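Local coordinates for protein inositol 2-dehydrogenase/D-chiro-inositol 3-dehydrogenase (Lactobacillus casei, PDB 4MIY) that catalyses the NAD-dependent oxidation of myo-inositol to 2-keto-myo-inositol and of D-chiro-inositol to its 1-keto product, at residues V70-F75 with E80-K85. Numbering follows the deposited sequence.
Sequences VFVVSF and EATVLK. With NAD (nicotinamide-adenine-dinucleotide), chain E.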
ATOM      1  N   VAL A  70      27.118 -20.137  28.037  1.00 19.06           N
ATOM      2  CA  VAL A  70      26.820 -21.261  27.189  1.00 19.15           C
ATOM      3  C   VAL A  70      25.567 -21.054  26.341  1.00 18.92           C
ATOM      4  O   VAL A  70      24.624 -20.499  26.792  1.00 20.63           O
ATOM      5  CB  VAL A  70      26.747 -22.591  27.985  1.00 21.47           C
ATOM      6  CG1 VAL A  70      28.073 -22.858  28.643  1.00 24.68           C
ATOM      7  CG2 VAL A  70      25.689 -22.561  29.007  1.00 22.35           C
ATOM      8  N   PHE A  71      25.638 -21.502  25.109  1.00 18.97           N
ATOM      9  CA  PHE A  71      24.484 -21.565  24.233  1.00 19.70           C
ATOM     10  C   PHE A  71      24.030 -23.007  24.114  1.00 19.52           C
ATOM     11  O   PHE A  71      24.798 -23.839  23.775  1.00 21.44           O
ATOM     12  CB  PHE A  71      24.829 -21.019  22.851  1.00 19.48           C
ATOM     13  CG  PHE A  71      24.771 -19.529  22.754  1.00 18.62           C
ATOM     14  CD1 PHE A  71      25.560 -18.754  23.527  1.00 20.55           C
ATOM     15  CD2 PHE A  71      23.930 -18.925  21.884  1.00 22.11           C
ATOM     16  CE1 PHE A  71      25.509 -17.411  23.418  1.00 21.12           C
ATOM     17  CE2 PHE A  71      23.867 -17.599  21.821  1.00 23.11           C
ATOM     18  CZ  PHE A  71      24.663 -16.847  22.567  1.00 20.77           C
ATOM     19  N   VAL A  72      22.788 -23.273  24.444  1.00 19.45           N
ATOM     20  CA  VAL A  72      22.258 -24.627  24.353  1.00 19.95           C
ATOM     21  C   VAL A  72      21.392 -24.739  23.127  1.00 19.45           C
ATOM     22  O   VAL A  72      20.334 -24.177  23.074  1.00 22.67           O
ATOM     23  CB  VAL A  72      21.438 -24.990  25.529  1.00 20.09           C
ATOM     24  CG1 VAL A  72      21.058 -26.436  25.468  1.00 23.12           C
ATOM     25  CG2 VAL A  72      22.125 -24.642  26.826  1.00 22.87           C
ATOM     26  N   VAL A  73      21.888 -25.459  22.154  1.00 20.07           N
ATOM     27  CA  VAL A  73      21.273 -25.540  20.849  1.00 21.54           C
ATOM     28  C   VAL A  73      21.137 -26.974  20.338  1.00 22.07           C
ATOM     29  O   VAL A  73      21.251 -27.228  19.188  1.00 22.73           O
ATOM     30  CB  VAL A  73      22.037 -24.683  19.817  1.00 18.32           C
ATOM     31  CG1 VAL A  73      21.098 -24.200  18.725  1.00 20.36           C
ATOM     32  CG2 VAL A  73      22.701 -23.480  20.471  1.00 22.63           C
ATOM     33  N   SER A  74      20.896 -27.878  21.263  1.00 24.11           N
ATOM     34  CA  SER A  74      20.764 -29.301  20.993  1.00 27.75           C
ATOM     35  C   SER A  74      19.307 -29.607  20.664  1.00 29.83           C
ATOM     36  O   SER A  74      18.531 -28.703  20.510  1.00 27.27           O
ATOM     37  CB  SER A  74      21.241 -30.063  22.212  1.00 22.98           C
ATOM     38  OG  SER A  74      20.595 -29.675  23.371  1.00 24.91           O
ATOM     39  N   PHE A  75      18.936 -30.870  20.544  1.00 28.56           N
ATOM     40  CA  PHE A  75      17.545 -31.213  20.355  1.00 28.82           C
ATOM     41  C   PHE A  75      16.739 -30.635  21.481  1.00 29.42           C
ATOM     42  O   PHE A  75      17.211 -30.532  22.575  1.00 27.88           O
ATOM     43  CB  PHE A  75      17.293 -32.737  20.350  1.00 28.42           C
ATOM     44  CG  PHE A  75      18.037 -33.525  19.291  1.00 29.04           C
ATOM     45  CD1 PHE A  75      18.359 -33.003  18.077  1.00 28.14           C
ATOM     46  CD2 PHE A  75      18.381 -34.853  19.547  1.00 31.60           C
ATOM     47  CE1 PHE A  75      18.999 -33.734  17.163  1.00 29.10           C
ATOM     48  CE2 PHE A  75      19.023 -35.578  18.633  1.00 27.38           C
ATOM     49  CZ  PHE A  75      19.339 -35.035  17.435  1.00 29.38           C
ATOM     50  N   GLU A  80      16.509 -29.478  28.858  1.00 29.00           N
ATOM     51  CA  GLU A  80      16.194 -29.422  30.243  1.00 30.72           C
ATOM     52  C   GLU A  80      17.335 -29.853  31.139  1.00 29.63           C
ATOM     53  O   GLU A  80      17.628 -29.212  32.106  1.00 27.82           O
ATOM     54  CB  GLU A  80      14.994 -30.306  30.546  1.00 32.40           C
ATOM     55  CG  GLU A  80      14.564 -30.292  31.968  1.00 32.48           C
ATOM     56  CD  GLU A  80      13.783 -31.535  32.305  1.00 43.90           C
ATOM     57  OE1 GLU A  80      13.309 -32.180  31.343  1.00 45.56           O
ATOM     58  OE2 GLU A  80      13.654 -31.858  33.493  1.00 40.49           O
ATOM     59  N   ALA A  81      17.942 -30.966  30.790  1.00 31.96           N
ATOM     60  CA  ALA A  81      18.945 -31.562  31.641  1.00 33.58           C
ATOM     61  C   ALA A  81      20.193 -30.758  31.562  1.00 35.29           C
ATOM     62  O   ALA A  81      20.874 -30.563  32.530  1.00 32.13           O
ATOM     63  CB  ALA A  81      19.223 -32.948  31.199  1.00 32.50           C
ATOM     64  N   THR A  82      20.480 -30.284  30.372  1.00 32.13           N
ATOM     65  CA  THR A  82      21.659 -29.501  30.148  1.00 30.87           C
ATOM     66  C   THR A  82      21.562 -28.169  30.880  1.00 32.02           C
ATOM     67  O   THR A  82      22.512 -27.730  31.471  1.00 27.98           O
ATOM     68  CB  THR A  82      21.882 -29.307  28.681  1.00 29.11           C
ATOM     69  OG1 THR A  82      22.179 -30.557  28.087  1.00 33.94           O
ATOM     70  CG2 THR A  82      23.039 -28.329  28.408  1.00 27.20           C
ATOM     71  N   VAL A  83      20.405 -27.549  30.841  1.00 27.85           N
ATOM     72  CA  VAL A  83      20.174 -26.321  31.533  1.00 27.65           C
ATOM     73  C   VAL A  83      20.303 -26.517  33.021  1.00 31.53           C
ATOM     74  O   VAL A  83      20.837 -25.683  33.714  1.00 29.36           O
ATOM     75  CB  VAL A  83      18.815 -25.688  31.154  1.00 28.65           C
ATOM     76  CG1 VAL A  83      18.507 -24.581  31.988  1.00 28.34           C
ATOM     77  CG2 VAL A  83      18.847 -25.214  29.699  1.00 28.59           C
ATOM     78  N   LEU A  84      19.809 -27.635  33.520  1.00 29.25           N
ATOM     79  CA  LEU A  84      19.946 -27.933  34.927  1.00 30.77           C
ATOM     80  C   LEU A  84      21.397 -28.184  35.286  1.00 27.56           C
ATOM     81  O   LEU A  84      21.805 -27.803  36.317  1.00 34.96           O
ATOM     82  CB  LEU A  84      19.089 -29.113  35.350  1.00 32.05           C
ATOM     83  CG  LEU A  84      17.595 -29.007  35.175  1.00 32.21           C
ATOM     84  CD1 LEU A  84      17.007 -30.355  35.225  1.00 36.15           C
ATOM     85  CD2 LEU A  84      17.026 -28.165  36.218  1.00 29.53           C
ATOM     86  N   LYS A  85      22.170 -28.755  34.421  0.82 27.22           N
ATOM     87  CA  LYS A  85      23.583 -28.864  34.706  0.82 27.18           C
ATOM     88  C   LYS A  85      24.324 -27.554  34.712  0.82 29.93           C
ATOM     89  O   LYS A  85      25.221 -27.342  35.471  0.82 31.43           O
ATOM     90  CB  LYS A  85      24.251 -29.745  33.710  0.82 28.24           C
ATOM     91  CG  LYS A  85      24.069 -31.204  33.945  0.82 34.70           C
ATOM     92  CD  LYS A  85      24.284 -31.874  32.692  0.82 33.29           C
ATOM     93  CE  LYS A  85      24.582 -33.277  32.886  0.82 38.98           C
ATOM     94  NZ  LYS A  85      23.427 -33.911  32.311  0.82 39.56           N
TER
HETATM   95  PA  NAD E 401      19.702 -29.987  14.477  1.00 26.89           P
HETATM   96  O1A NAD E 401      19.171 -31.330  14.599  1.00 29.83           O
HETATM   97  O2A NAD E 401      20.289 -29.528  13.306  1.00 20.78           O
HETATM   98  O5B NAD E 401      20.933 -29.771  15.450  1.00 24.39           O
HETATM   99  C5B NAD E 401      20.961 -30.151  16.765  1.00 27.61           C
HETATM  100  C4B NAD E 401      22.380 -30.610  17.128  1.00 26.69           C
HETATM  101  O4B NAD E 401      22.326 -31.018  18.468  1.00 28.64           O
HETATM  102  C3B NAD E 401      22.841 -31.884  16.434  1.00 25.75           C
HETATM  103  O3B NAD E 401      24.101 -31.704  15.932  1.00 34.95           O
HETATM  104  C2B NAD E 401      22.789 -32.959  17.485  1.00 27.31           C
HETATM  105  O2B NAD E 401      23.749 -33.968  17.286  1.00 32.44           O
HETATM  106  C1B NAD E 401      23.112 -32.194  18.711  1.00 28.48           C
HETATM  107  N9A NAD E 401      22.652 -32.784  19.948  1.00 26.12           N
HETATM  108  C8A NAD E 401      21.546 -33.416  20.188  1.00 28.14           C
HETATM  109  N7A NAD E 401      21.415 -33.741  21.467  1.00 32.06           N
HETATM  110  C5A NAD E 401      22.493 -33.292  22.080  1.00 27.67           C
HETATM  111  C6A NAD E 401      23.046 -33.303  23.419  1.00 31.21           C
HETATM  112  N6A NAD E 401      22.428 -33.827  24.449  1.00 30.49           N
HETATM  113  N1A NAD E 401      24.187 -32.681  23.598  1.00 27.07           N
HETATM  114  C2A NAD E 401      24.853 -32.132  22.650  1.00 26.21           C
HETATM  115  N3A NAD E 401      24.436 -32.117  21.403  1.00 28.11           N
HETATM  116  C4A NAD E 401      23.282 -32.666  21.081  1.00 26.76           C
HETATM  117  O3  NAD E 401      18.533 -29.083  15.035  1.00 24.15           O
HETATM  118  PN  NAD E 401      18.456 -27.448  15.014  1.00 24.09           P
HETATM  119  O1N NAD E 401      17.592 -27.044  13.913  1.00 25.87           O
HETATM  120  O2N NAD E 401      19.754 -26.903  14.862  1.00 25.13           O
HETATM  121  O5D NAD E 401      17.668 -27.077  16.265  1.00 21.23           O
HETATM  122  C5D NAD E 401      18.341 -27.017  17.499  1.00 23.54           C
HETATM  123  C4D NAD E 401      17.541 -26.269  18.514  1.00 24.68           C
HETATM  124  O4D NAD E 401      17.374 -24.951  18.020  1.00 33.06           O
HETATM  125  C3D NAD E 401      16.191 -26.875  18.702  1.00 23.18           C
HETATM  126  O3D NAD E 401      15.835 -26.715  20.039  1.00 26.94           O
HETATM  127  C2D NAD E 401      15.353 -25.986  17.787  1.00 24.12           C
HETATM  128  O2D NAD E 401      14.067 -26.000  18.275  1.00 26.36           O
HETATM  129  C1D NAD E 401      16.005 -24.646  17.983  1.00 26.41           C
HETATM  130  N1N NAD E 401      15.703 -23.718  16.893  1.00 26.08           N
HETATM  131  C2N NAD E 401      15.136 -22.544  17.162  1.00 22.10           C
HETATM  132  C3N NAD E 401      14.783 -21.640  16.181  1.00 23.23           C
HETATM  133  C7N NAD E 401      14.155 -20.312  16.535  1.00 23.48           C
HETATM  134  O7N NAD E 401      14.293 -19.817  17.608  1.00 23.97           O
HETATM  135  N7N NAD E 401      13.510 -19.742  15.600  1.00 19.93           N
HETATM  136  C4N NAD E 401      15.092 -21.959  14.871  1.00 22.89           C
HETATM  137  C5N NAD E 401      15.690 -23.177  14.640  1.00 25.01           C
HETATM  138  C6N NAD E 401      15.970 -24.038  15.668  1.00 26.06           C
HETATM  139  O   HOH W   1      22.036 -30.538  25.487  1.00 32.05           O
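In the beta-alpha-beta unit formed by strand 69-72, helix 79-86 and strand 92-95 of the Rossmann domain, Val72 meets Thr82 and Val83 where the helix packs on the parallel sheet. Both branches of Val72 touch the Thr82 methyl, the two side chains running past each other in opposite directions: CG1 lies 4.0 Å from Thr82 CG2, and CG2 is almost as near. Val72 CG2 also reaches Val83 CG2, a looser apolar contact at 4.4 Å. With Thr82 CG2 anti to the backbone N, the methyl faces the strand, while OG1, on the other branch (chi1 -66°), has Asp58 OD2 as its strongest partner and is also hydrogen-bonded to Ala78 O, just before the helix, with one proton for the two acceptors. A bridging water links the segments, donating to Thr82 OG1 at 2.6 Å and hydrogen-bonding to Ser74 OG at 2.7 Å. Residues 70-75 and 80-85 share no direct hydrogen bond, but His79 NE2, of the same helix, is hydrogen-bonded to Ser74 O. Val72 and Val83 both touch Thr95, and Thr82 also packs on Ile8 of strand 3-8.

Past the strand end, the chain lines the NAD site. Ser74 CB rests against the adenine at 3.5 Å from NAD C5A, and the Phe75 ring has NAD C8A over the centre of one face, 3.4 Å above its plane. Ser74 O meets the nicotinamide ribose 3.3 Å from NAD C4D. An apolar strand-helix interface followed by a cofactor-binding loop at the carboxyl end of the strand is characteristic of the NAD-binding Rossmann fold.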